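Local coordinates for protein ALDH21) (Physcomitrella patens subsp. patens, PDB 5MZ5) that oxidises succinic semialdehyde to succinate with NADP(+) as an aldehyde dehydrogenase, and may also act on other aldehydes such as glyceraldehyde 3-phosphate, at residues A[299-302]-A[303-307]. Sequence-based numbering, arbitrary orientation.
Sequences PDLD and YTIQR
Asp300 caps the start of helix 301-313 by accepting from Tyr303 N through its carboxylate. Atom OD1 of Asp300 lies 3.0 Å from Tyr303 N, and the bond is nearly straight, 168° at the hydrogen. With chi1 at 54°, CG sits between the backbone N and the carbonyl carbon, which turns the carboxylate back over the first turn.

The carbonyl of Asp300 is gripped twice by Thr304. Its O accepts from Thr304 N at 3.0 Å and from Thr304 OG1 at 2.7 Å. The hydroxyl comes from above the carbonyl plane, while the amide is tilted only 17° from it. Thr304 OG1 is also hydrogen-bonded to Val298 N, so it ties the chain ahead of the helix to the first turn. A valine in place of Thr304 would probably leave Val298 N without this acceptor and the Asp300 carbonyl with one bond fewer.

Ordinary helical bonds follow: Ile305 N to Leu301 O at 2.9 Å and Gln306 N to Asp302 O at 3.1 Å.

Apolar contacts add to these bonds. The Pro299 ring, behind a cis peptide bond, brings CD to 3.5 Å from Tyr303 CD2. Leu301 and Ile305 lie side by side, with Leu301 CD1 3.8 Å from Ile305 CG1, and both also touch helix 333-345. Tyr303 instead packs on Arg510 of the second subunit.

Asp300 thus makes the N-cap, and the i to i+4 bonds and side-chain packing carry on the first turn. This is the start of the helix in a beta-alpha-beta unit, between the parallel strands 290-294 and 323-329 of the aldehyde dehydrogenase fold.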
ATOM      1  N   PRO A 299      -2.106 -19.173  27.901  1.00 30.00           N
ATOM      2  CA  PRO A 299      -1.033 -20.183  28.094  1.00 29.71           C
ATOM      3  C   PRO A 299      -1.389 -21.239  29.147  1.00 33.56           C
ATOM      4  O   PRO A 299      -0.804 -22.326  29.156  1.00 33.16           O
ATOM      5  CB  PRO A 299       0.173 -19.332  28.527  1.00 31.20           C
ATOM      6  CG  PRO A 299      -0.435 -18.143  29.240  1.00 35.09           C
ATOM      7  CD  PRO A 299      -1.782 -17.893  28.576  1.00 30.42           C
ATOM      8  N   ASP A 300      -2.351 -20.925  30.034  1.00 30.13           N
ATOM      9  CA  ASP A 300      -2.792 -21.827  31.099  1.00 31.44           C
ATOM     10  C   ASP A 300      -4.253 -21.573  31.466  1.00 35.53           C
ATOM     11  O   ASP A 300      -4.863 -20.632  30.942  1.00 33.75           O
ATOM     12  CB  ASP A 300      -1.859 -21.738  32.336  1.00 33.80           C
ATOM     13  CG  ASP A 300      -1.644 -20.336  32.904  1.00 47.01           C
ATOM     14  OD1 ASP A 300      -2.640 -19.597  33.070  1.00 46.72           O
ATOM     15  OD2 ASP A 300      -0.484 -19.998  33.230  1.00 56.35           O
ATOM     16  N   LEU A 301      -4.814 -22.421  32.356  1.00 34.43           N
ATOM     17  CA  LEU A 301      -6.202 -22.347  32.814  1.00 34.39           C
ATOM     18  C   LEU A 301      -6.535 -21.020  33.491  1.00 37.91           C
ATOM     19  O   LEU A 301      -7.550 -20.417  33.154  1.00 35.64           O
ATOM     20  CB  LEU A 301      -6.562 -23.540  33.711  1.00 34.87           C
ATOM     21  CG  LEU A 301      -8.006 -23.597  34.280  1.00 39.45           C
ATOM     22  CD1 LEU A 301      -9.056 -23.700  33.174  1.00 38.83           C
ATOM     23  CD2 LEU A 301      -8.156 -24.751  35.262  1.00 41.68           C
ATOM     24  N   ASP A 302      -5.676 -20.568  34.421  1.00 36.87           N
ATOM     25  CA  ASP A 302      -5.851 -19.318  35.170  1.00 37.26           C
ATOM     26  C   ASP A 302      -6.040 -18.128  34.241  1.00 38.06           C
ATOM     27  O   ASP A 302      -7.004 -17.383  34.406  1.00 37.38           O
ATOM     28  CB  ASP A 302      -4.651 -19.074  36.103  1.00 40.42           C
ATOM     29  CG  ASP A 302      -4.977 -19.241  37.558  1.00 63.79           C
ATOM     30  OD1 ASP A 302      -5.048 -20.401  38.021  1.00 66.51           O
ATOM     31  OD2 ASP A 302      -5.130 -18.210  38.248  1.00 75.42           O
ATOM     32  N   TYR A 303      -5.128 -17.973  33.252  1.00 32.32           N
ATOM     33  CA  TYR A 303      -5.198 -16.897  32.280  1.00 31.61           C
ATOM     34  C   TYR A 303      -6.431 -17.035  31.379  1.00 33.64           C
ATOM     35  O   TYR A 303      -7.066 -16.028  31.097  1.00 32.46           O
ATOM     36  CB  TYR A 303      -3.910 -16.789  31.446  1.00 32.91           C
ATOM     37  CG  TYR A 303      -3.888 -15.541  30.595  1.00 35.34           C
ATOM     38  CD1 TYR A 303      -3.524 -14.310  31.137  1.00 38.75           C
ATOM     39  CD2 TYR A 303      -4.304 -15.572  29.267  1.00 34.90           C
ATOM     40  CE1 TYR A 303      -3.545 -13.146  30.369  1.00 40.92           C
ATOM     41  CE2 TYR A 303      -4.297 -14.421  28.482  1.00 35.27           C
ATOM     42  CZ  TYR A 303      -3.927 -13.207  29.041  1.00 45.96           C
ATOM     43  OH  TYR A 303      -3.961 -12.050  28.304  1.00 50.12           O
ATOM     44  N   THR A 304      -6.772 -18.270  30.953  1.00 30.77           N
ATOM     45  CA  THR A 304      -7.960 -18.541  30.119  1.00 30.06           C
ATOM     46  C   THR A 304      -9.239 -18.098  30.835  1.00 32.51           C
ATOM     47  O   THR A 304     -10.014 -17.346  30.245  1.00 32.00           O
ATOM     48  CB  THR A 304      -7.999 -20.001  29.645  1.00 32.67           C
ATOM     49  OG1 THR A 304      -6.765 -20.286  29.002  1.00 29.34           O
ATOM     50  CG2 THR A 304      -9.160 -20.282  28.678  1.00 29.38           C
ATOM     51  N   ILE A 305      -9.410 -18.498  32.120  1.00 29.14           N
ATOM     52  CA  ILE A 305     -10.569 -18.146  32.962  1.00 28.35           C
ATOM     53  C   ILE A 305     -10.678 -16.626  33.107  1.00 32.26           C
ATOM     54  O   ILE A 305     -11.758 -16.084  32.893  1.00 30.26           O
ATOM     55  CB  ILE A 305     -10.571 -18.902  34.338  1.00 31.46           C
ATOM     56  CG1 ILE A 305     -10.709 -20.440  34.173  1.00 32.85           C
ATOM     57  CG2 ILE A 305     -11.623 -18.351  35.343  1.00 30.75           C
ATOM     58  CD1 ILE A 305     -11.989 -21.002  33.409  1.00 44.56           C
ATOM     59  N   GLN A 306      -9.552 -15.941  33.421  1.00 31.60           N
ATOM     60  CA  GLN A 306      -9.521 -14.480  33.570  1.00 31.59           C
ATOM     61  C   GLN A 306     -10.009 -13.772  32.317  1.00 34.23           C
ATOM     62  O   GLN A 306     -10.757 -12.807  32.426  1.00 33.81           O
ATOM     63  CB  GLN A 306      -8.107 -13.987  33.921  1.00 33.39           C
ATOM     64  CG  GLN A 306      -7.689 -14.245  35.373  1.00 58.92           C
ATOM     65  CD  GLN A 306      -6.192 -14.136  35.620  1.00 86.35           C
ATOM     66  OE1 GLN A 306      -5.400 -13.678  34.780  1.00 82.89           O
ATOM     67  NE2 GLN A 306      -5.768 -14.553  36.810  1.00 78.63           N
ATOM     68  N   ARG A 307      -9.597 -14.258  31.121  1.00 30.31           N
ATOM     69  CA  ARG A 307     -10.000 -13.650  29.846  1.00 28.54           C
ATOM     70  C   ARG A 307     -11.447 -13.950  29.515  1.00 30.30           C
ATOM     71  O   ARG A 307     -12.131 -13.094  28.958  1.00 29.78           O
ATOM     72  CB  ARG A 307      -9.043 -14.044  28.708  1.00 28.46           C
ATOM     73  CG  ARG A 307      -7.592 -13.608  28.974  1.00 30.01           C
ATOM     74  CD  ARG A 307      -7.302 -12.194  28.540  1.00 39.22           C
ATOM     75  NE  ARG A 307      -7.751 -11.196  29.505  1.00 48.50           N
ATOM     76  CZ  ARG A 307      -8.101  -9.952  29.188  1.00 63.73           C
ATOM     77  NH1 ARG A 307      -8.083  -9.549  27.919  1.00 43.86           N
ATOM     78  NH2 ARG A 307      -8.482  -9.102  30.135  1.00 53.45           N
TER